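Side-chain contacts in chaperone SycD (Yersinia enterocolitica, PDB 2VGX), which serves as the chaperone of type III secretion translocator proteins and probably modulates expression of the yop operon: residues D19-L24 / Q45-L50; D51-R56 / Y78-V83; F113-L118 / T130-M135. One frame throughout, in Å; residues are numbered along the deposited sequence.

Contact 1 of 3, residues D19-L24 / Q45-L50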
# COMPACT_ATOMS: atom_id res chain seq x y z
N ASP B 19 9.48 5.93 -1.84
CA ASP B 19 9.45 5.63 -3.30
C ASP B 19 8.50 4.49 -3.66
O ASP B 19 7.78 4.57 -4.66
CB ASP B 19 10.85 5.33 -3.84
CG ASP B 19 11.75 6.56 -3.88
OD1 ASP B 19 11.23 7.70 -3.97
OD2 ASP B 19 12.98 6.37 -3.82
N THR B 20 8.50 3.43 -2.83
CA THR B 20 7.59 2.30 -3.02
C THR B 20 6.14 2.78 -3.06
O THR B 20 5.32 2.18 -3.77
CB THR B 20 7.72 1.28 -1.85
OG1 THR B 20 9.11 1.02 -1.56
CG2 THR B 20 6.96 -0.02 -2.15
N LEU B 21 5.82 3.84 -2.31
CA LEU B 21 4.42 4.24 -2.07
C LEU B 21 3.94 5.41 -2.95
O LEU B 21 2.75 5.77 -2.95
CB LEU B 21 4.22 4.58 -0.56
CG LEU B 21 4.68 3.50 0.44
CD1 LEU B 21 4.53 4.02 1.85
CD2 LEU B 21 3.90 2.17 0.28
N GLU B 22 4.87 5.97 -3.73
CA GLU B 22 4.57 7.21 -4.48
C GLU B 22 3.42 7.08 -5.52
O GLU B 22 2.53 7.96 -5.63
CB GLU B 22 5.84 7.79 -5.10
CG GLU B 22 5.67 9.24 -5.73
CD GLU B 22 5.01 10.26 -4.79
OE1 GLU B 22 5.26 10.22 -3.54
OE2 GLU B 22 4.23 11.11 -5.33
N GLN B 23 3.38 5.95 -6.23
CA GLN B 23 2.31 5.80 -7.22
C GLN B 23 0.98 5.54 -6.59
O GLN B 23 -0.05 6.04 -7.05
CB GLN B 23 2.66 4.80 -8.33
CG GLN B 23 3.83 5.34 -9.21
CD GLN B 23 3.64 6.83 -9.65
OE1 GLN B 23 4.48 7.71 -9.37
NE2 GLN B 23 2.52 7.11 -10.34
N LEU B 24 0.97 4.74 -5.51
CA LEU B 24 -0.25 4.62 -4.74
C LEU B 24 -0.67 5.99 -4.17
O LEU B 24 -1.84 6.28 -4.10
CB LEU B 24 -0.07 3.63 -3.59
CG LEU B 24 -0.01 2.14 -3.95
CD1 LEU B 24 0.11 1.31 -2.66
CD2 LEU B 24 -1.26 1.73 -4.75
N GLN B 45 -5.94 5.22 3.78
CA GLN B 45 -5.87 4.40 4.98
C GLN B 45 -4.75 3.32 4.91
O GLN B 45 -4.00 3.12 5.89
CB GLN B 45 -7.19 3.73 5.24
CG GLN B 45 -7.18 2.96 6.51
CD GLN B 45 -8.54 2.40 6.84
OE1 GLN B 45 -9.27 1.93 5.96
NE2 GLN B 45 -8.89 2.45 8.12
N ALA B 46 -4.63 2.62 3.77
CA ALA B 46 -3.53 1.65 3.59
C ALA B 46 -2.17 2.34 3.65
O ALA B 46 -1.22 1.81 4.23
CB ALA B 46 -3.67 0.89 2.23
N LEU B 47 -2.08 3.54 3.10
CA LEU B 47 -0.83 4.30 3.08
C LEU B 47 -0.42 4.69 4.51
O LEU B 47 0.76 4.59 4.87
CB LEU B 47 -0.95 5.55 2.19
CG LEU B 47 -0.97 5.31 0.65
CD1 LEU B 47 -1.34 6.58 -0.12
CD2 LEU B 47 0.39 4.76 0.22
N CYS B 48 -1.40 5.11 5.32
CA CYS B 48 -1.15 5.50 6.72
C CYS B 48 -0.60 4.32 7.52
O CYS B 48 0.24 4.50 8.40
CB CYS B 48 -2.41 6.01 7.38
SG CYS B 48 -2.90 7.68 6.83
N VAL B 49 -1.09 3.12 7.21
CA VAL B 49 -0.58 1.89 7.84
C VAL B 49 0.85 1.53 7.43
O VAL B 49 1.68 1.10 8.29
CB VAL B 49 -1.57 0.73 7.61
CG1 VAL B 49 -1.02 -0.61 8.14
CG2 VAL B 49 -2.90 1.07 8.31
N LEU B 50 1.12 1.71 6.14
CA LEU B 50 2.44 1.41 5.56
C LEU B 50 3.51 2.38 6.00
O LEU B 50 4.66 1.96 6.19
CB LEU B 50 2.36 1.27 4.04
CG LEU B 50 1.54 0.07 3.51
CD1 LEU B 50 0.92 0.33 2.09
CD2 LEU B 50 2.36 -1.24 3.55
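Leu21 and Leu24 face Leu47 and Leu50 across an antiparallel helix pair in the tetratricopeptide-repeat region of the chaperone. The axes of the two short segments approach to 10.9 Å and run at 171° to each other, so the leucines have to reach inward to bridge the gap.

The tightly packed part of the contact centres on one methyl group, CD2 of Leu47. It lies 3.9 Å from CB of Leu21 and 4.0 Å from CB of Leu24, wedged against two side-chain bases one turn apart on the opposing helix. Leu47 does not leave its backbone pointing at that helix; with CG anti to the carbonyl carbon and beside the backbone N (chi1 -73°), the branched tip is what arrives. Phe57 of helix 55-67 also packs on Leu47, which is buried.

The Leu50 side is the more open one, though no wider in distance: Leu50 is partly exposed, whereas Leu21, Leu24 and Leu47 are buried. Here the side chains cross at a slant, CD2 of Leu21 lying 3.9 Å from CD1 of Leu50 and CD1 of Leu21 4.1 Å from CB of Leu50. Leu50 and, from the tighter half, Leu24 also pack on apolar side chains of another chain of the assembly, so the pair borders the chain-chain interface. Back on the buried side, the second methyl of Leu47, CD1, meets the backbone carbonyl of Leu24, 4.0 Å from its O.

Contact 2 of 3, residues D51-R56 / Y78-V83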
# COMPACT_ATOMS: atom_id res chain seq x y z
N ASP B 51 3.16 3.66 6.13
CA ASP B 51 4.06 4.62 6.75
C ASP B 51 3.27 5.54 7.66
O ASP B 51 2.73 6.55 7.20
CB ASP B 51 4.84 5.47 5.73
CG ASP B 51 5.99 6.27 6.37
OD1 ASP B 51 6.09 6.33 7.64
OD2 ASP B 51 6.78 6.86 5.61
N HIS B 52 3.26 5.23 8.96
CA HIS B 52 2.48 6.03 9.88
C HIS B 52 3.19 7.26 10.42
O HIS B 52 2.70 7.90 11.35
CB HIS B 52 1.79 5.22 10.99
CG HIS B 52 2.71 4.71 12.04
ND1 HIS B 52 2.94 5.37 13.23
CD2 HIS B 52 3.45 3.57 12.09
CE1 HIS B 52 3.77 4.66 13.97
NE2 HIS B 52 4.11 3.58 13.30
N TYR B 53 4.32 7.59 9.82
CA TYR B 53 5.01 8.84 10.10
C TYR B 53 4.95 9.87 8.96
O TYR B 53 5.53 10.96 9.07
CB TYR B 53 6.47 8.56 10.51
CG TYR B 53 6.57 7.64 11.71
CD1 TYR B 53 6.06 8.05 12.93
CD2 TYR B 53 7.17 6.37 11.63
CE1 TYR B 53 6.12 7.22 14.06
CE2 TYR B 53 7.25 5.53 12.76
CZ TYR B 53 6.73 5.97 13.96
OH TYR B 53 6.77 5.16 15.07
N ASP B 54 4.27 9.54 7.87
CA ASP B 54 4.20 10.44 6.71
C ASP B 54 2.94 11.32 6.80
O ASP B 54 1.84 10.85 6.54
CB ASP B 54 4.18 9.63 5.39
CG ASP B 54 4.53 10.50 4.16
OD1 ASP B 54 4.07 11.67 4.08
OD2 ASP B 54 5.23 9.99 3.26
N SER B 55 3.13 12.61 7.15
CA SER B 55 1.99 13.53 7.36
C SER B 55 1.08 13.67 6.12
O SER B 55 -0.12 13.94 6.26
CB SER B 55 2.52 14.92 7.78
OG SER B 55 3.27 15.52 6.72
N ARG B 56 1.65 13.51 4.91
CA ARG B 56 0.88 13.61 3.65
C ARG B 56 -0.30 12.65 3.62
O ARG B 56 -1.38 12.99 3.13
CB ARG B 56 1.76 13.30 2.42
CG ARG B 56 2.92 14.27 2.18
CD ARG B 56 3.71 13.80 0.95
NE ARG B 56 4.25 12.45 1.13
CZ ARG B 56 4.62 11.65 0.12
NH1 ARG B 56 4.50 12.07 -1.16
NH2 ARG B 56 5.10 10.43 0.37
N TYR B 78 -6.32 14.43 11.46
CA TYR B 78 -5.65 15.73 11.33
C TYR B 78 -4.80 16.03 12.56
O TYR B 78 -3.70 16.60 12.45
CB TYR B 78 -6.73 16.81 11.23
CG TYR B 78 -7.46 16.92 9.88
CD1 TYR B 78 -6.78 16.83 8.68
CD2 TYR B 78 -8.84 17.19 9.84
CE1 TYR B 78 -7.45 16.97 7.42
CE2 TYR B 78 -9.51 17.34 8.61
CZ TYR B 78 -8.82 17.24 7.43
OH TYR B 78 -9.46 17.40 6.24
N SER B 79 -5.29 15.67 13.74
CA SER B 79 -4.54 15.90 14.98
C SER B 79 -3.27 15.04 15.01
O SER B 79 -2.22 15.51 15.42
CB SER B 79 -5.43 15.68 16.24
OG SER B 79 -5.92 14.36 16.30
N TYR B 80 -3.37 13.79 14.55
CA TYR B 80 -2.17 12.95 14.45
C TYR B 80 -1.18 13.54 13.43
O TYR B 80 0.07 13.54 13.66
CB TYR B 80 -2.55 11.51 14.13
CG TYR B 80 -1.33 10.60 14.10
CD1 TYR B 80 -0.79 10.07 15.29
CD2 TYR B 80 -0.69 10.34 12.91
CE1 TYR B 80 0.37 9.23 15.28
CE2 TYR B 80 0.44 9.50 12.87
CZ TYR B 80 0.97 8.98 14.04
OH TYR B 80 2.09 8.20 13.97
N GLY B 81 -1.73 14.04 12.31
CA GLY B 81 -0.94 14.75 11.31
C GLY B 81 -0.14 15.92 11.88
O GLY B 81 1.06 16.09 11.54
N ALA B 82 -0.77 16.73 12.73
CA ALA B 82 -0.08 17.84 13.42
C ALA B 82 1.04 17.39 14.35
O ALA B 82 2.03 18.09 14.52
CB ALA B 82 -1.10 18.72 14.19
N VAL B 83 0.90 16.21 14.96
CA VAL B 83 2.04 15.68 15.74
C VAL B 83 3.20 15.41 14.82
O VAL B 83 4.37 15.63 15.20
CB VAL B 83 1.70 14.36 16.50
CG1 VAL B 83 2.88 13.91 17.36
CG2 VAL B 83 0.49 14.57 17.40
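Tyr80 reaches from helix 71-84 to the turn before helix 55-67, where its OH donates to the carbonyl O of His52 at 2.7 Å. The hydroxyl approaches the carbonyl with a C=O...donor angle of 152°, tilted 27° from the carbonyl plane. Tyr80 has CG opposite its backbone N (chi1 -177°), which carries the ring out to the turn, and His52 O lies at the ring's edge, near its plane. The same hydroxyl also sits at the edge of the His52 imidazole, 3.0 Å from its ND1, so His52 flanks it with both backbone and side chain.

Next to this polar point, the backbones come close. CA of Ser55 is 5.1 Å from CA of Gly81, and CB of Ser55 packs against Gly81 O at 4.2 Å; glycine puts no side chain into this approach.

Further out, the turn itself is braced. Asp51 OD1 accepts from Tyr53 N at 3.1 Å in an Asx turn, within a type I beta turn from Asp51 to Asp54. His52 ND1 lies over one face of the Tyr53 ring, toward its rim, while Phe58 meets the Tyr80 ring.

Asp54 then caps the following helix: OD1 takes Arg56 N and Arg56 NE, and OD2 takes Arg56 NH2 at 2.9 Å, so the guanidinium grips the carboxylate side-on. This is an N-capped helix start, its preceding turn docked on a later helix of a tetratricopeptide-repeat protein.

Contact 3 of 3, residues F113-L118 / T130-M135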
# COMPACT_ATOMS: atom_id res chain seq x y z
N PHE B 113 -6.34 30.07 15.62
CA PHE B 113 -5.17 30.88 16.09
C PHE B 113 -3.81 30.24 15.80
O PHE B 113 -2.85 30.92 15.48
CB PHE B 113 -5.25 31.22 17.58
CG PHE B 113 -6.26 32.29 17.89
CD1 PHE B 113 -6.26 33.49 17.19
CD2 PHE B 113 -7.24 32.10 18.86
CE1 PHE B 113 -7.22 34.48 17.47
CE2 PHE B 113 -8.19 33.09 19.14
CZ PHE B 113 -8.17 34.26 18.45
N LEU B 114 -3.73 28.93 15.93
CA LEU B 114 -2.50 28.21 15.59
C LEU B 114 -2.24 28.27 14.10
O LEU B 114 -1.12 28.53 13.69
CB LEU B 114 -2.56 26.74 16.06
CG LEU B 114 -1.26 25.95 15.75
CD1 LEU B 114 0.02 26.59 16.44
CD2 LEU B 114 -1.47 24.53 16.21
N ALA B 115 -3.26 28.04 13.27
CA ALA B 115 -3.08 28.18 11.82
C ALA B 115 -2.57 29.58 11.48
O ALA B 115 -1.66 29.71 10.68
CB ALA B 115 -4.40 27.89 11.06
N GLN B 116 -3.17 30.60 12.11
CA GLN B 116 -2.79 32.00 11.88
C GLN B 116 -1.29 32.27 12.19
O GLN B 116 -0.57 32.89 11.41
CB GLN B 116 -3.71 32.91 12.71
CG GLN B 116 -3.57 34.41 12.43
CD GLN B 116 -4.69 35.24 13.07
OE1 GLN B 116 -4.72 35.46 14.28
NE2 GLN B 116 -5.62 35.71 12.23
N GLU B 117 -0.83 31.76 13.34
CA GLU B 117 0.56 31.85 13.76
C GLU B 117 1.48 31.19 12.72
O GLU B 117 2.45 31.80 12.29
CB GLU B 117 0.67 31.16 15.12
CG GLU B 117 1.94 31.40 15.91
CD GLU B 117 1.79 31.00 17.39
OE1 GLU B 117 0.75 30.41 17.79
OE2 GLU B 117 2.74 31.28 18.16
N LEU B 118 1.13 29.97 12.29
CA LEU B 118 1.91 29.22 11.30
C LEU B 118 2.07 29.89 9.93
O LEU B 118 3.10 29.71 9.27
CB LEU B 118 1.33 27.82 11.12
CG LEU B 118 1.51 26.93 12.34
CD1 LEU B 118 0.71 25.65 12.20
CD2 LEU B 118 3.01 26.60 12.51
N THR B 130 -6.56 34.73 4.52
CA THR B 130 -7.81 35.49 4.33
C THR B 130 -8.99 34.72 4.90
O THR B 130 -9.82 35.30 5.60
CB THR B 130 -7.97 35.84 2.84
OG1 THR B 130 -6.81 36.58 2.41
CG2 THR B 130 -9.23 36.67 2.58
N ARG B 131 -9.07 33.41 4.64
CA ARG B 131 -10.14 32.55 5.18
C ARG B 131 -10.09 32.45 6.70
O ARG B 131 -11.13 32.55 7.41
CB ARG B 131 -10.11 31.13 4.54
CG ARG B 131 -10.45 31.10 3.03
CD ARG B 131 -10.01 29.79 2.33
NE ARG B 131 -10.88 28.62 2.58
CZ ARG B 131 -10.55 27.35 2.31
NH1 ARG B 131 -9.37 27.03 1.77
NH2 ARG B 131 -11.40 26.37 2.58
N VAL B 132 -8.88 32.25 7.23
CA VAL B 132 -8.69 32.13 8.67
C VAL B 132 -9.20 33.38 9.41
O VAL B 132 -9.91 33.26 10.39
CB VAL B 132 -7.21 31.80 9.06
CG1 VAL B 132 -7.03 31.92 10.57
CG2 VAL B 132 -6.86 30.33 8.62
N SER B 133 -8.84 34.57 8.93
CA SER B 133 -9.27 35.81 9.58
C SER B 133 -10.78 35.95 9.52
O SER B 133 -11.41 36.42 10.46
CB SER B 133 -8.63 37.03 8.90
OG SER B 133 -7.23 36.99 9.07
N SER B 134 -11.34 35.55 8.40
CA SER B 134 -12.77 35.61 8.14
C SER B 134 -13.50 34.71 9.13
O SER B 134 -14.46 35.14 9.78
CB SER B 134 -13.03 35.22 6.68
OG SER B 134 -14.39 35.36 6.32
N MET B 135 -13.02 33.47 9.28
CA MET B 135 -13.61 32.52 10.23
C MET B 135 -13.49 32.93 11.69
O MET B 135 -14.40 32.72 12.45
CB MET B 135 -13.05 31.11 10.02
CG MET B 135 -13.34 30.59 8.64
SD MET B 135 -12.34 29.14 8.24
CE MET B 135 -12.94 27.99 9.49
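Helices 105-119 and 128-138 run antiparallel with a marked tilt, the axes of the two short segments approaching to 9.9 Å at 148° between their N-to-C directions, and the closest CA pair is Gln116 with Val132, 6.7 Å apart.

Val132 carries the contact by pointing its fork at the opposing helix. One methyl goes to each of two consecutive residues: CG2 lies 4.2 Å from CB of Ala115, and CG1 lies 4.1 Å from CB of Gln116. The division follows from the first torsion, which places CG1 anti to the backbone N (chi1 171°) and CG2 beside that N. Ala115, whose CB is aimed across the interface, presents just its methyl to Val132. Phe93 of helix 90-100 also packs on Val132, which is buried.

At the rim, Gln116 reaches toward Ser133 with the end of its side chain. Its CG is anti to the backbone N (chi1 -172°) and the chain stays extended beyond it, which carries the amide out past the valine. There NE2 stands 3.8 Å from OG of Ser133, too far for a hydrogen bond. Ser133 OG instead bonds to Ser129 O, one turn back in its own helix. The amide's other end, OE1, lies in the plane of the Phe113 ring, at its edge and 3.8 Å from CD1. Leu136, further along helix 128-138, touches both Phe113 and Gln116 and extends the interface.

The chemistry is thus that of dispersion between methyl and methylene groups, bordered by polar groups that do not bond one another. The fit of these two segments probably rests on the shape of the valine fork and the alanine methyl rather than on directional bonds.

Overall arrangement
The three contacts follow one another along the chain, each closing before the next opens, in an all-helical fold. Contacts 1 and 2 are neighbours, with centres about 13 Å apart, joined where helix 44-50 leads into helix 55-67. They touch directly: Glu22 OE1 forms a salt bridge with Arg56 NH1 at 3.1 Å, and Leu21 packs on Asp51. Contact 3 lies about 21 Å from contact 2 and about 31 Å from contact 1, centre to centre, on the other side of the chain's centre from contact 1. Helix 90-100 touches contacts 2 and 3, through Phe91 and Phe93 respectively. This serial arrangement fits an extended tetratricopeptide-repeat array, with contact 1 alone reaching the second chain.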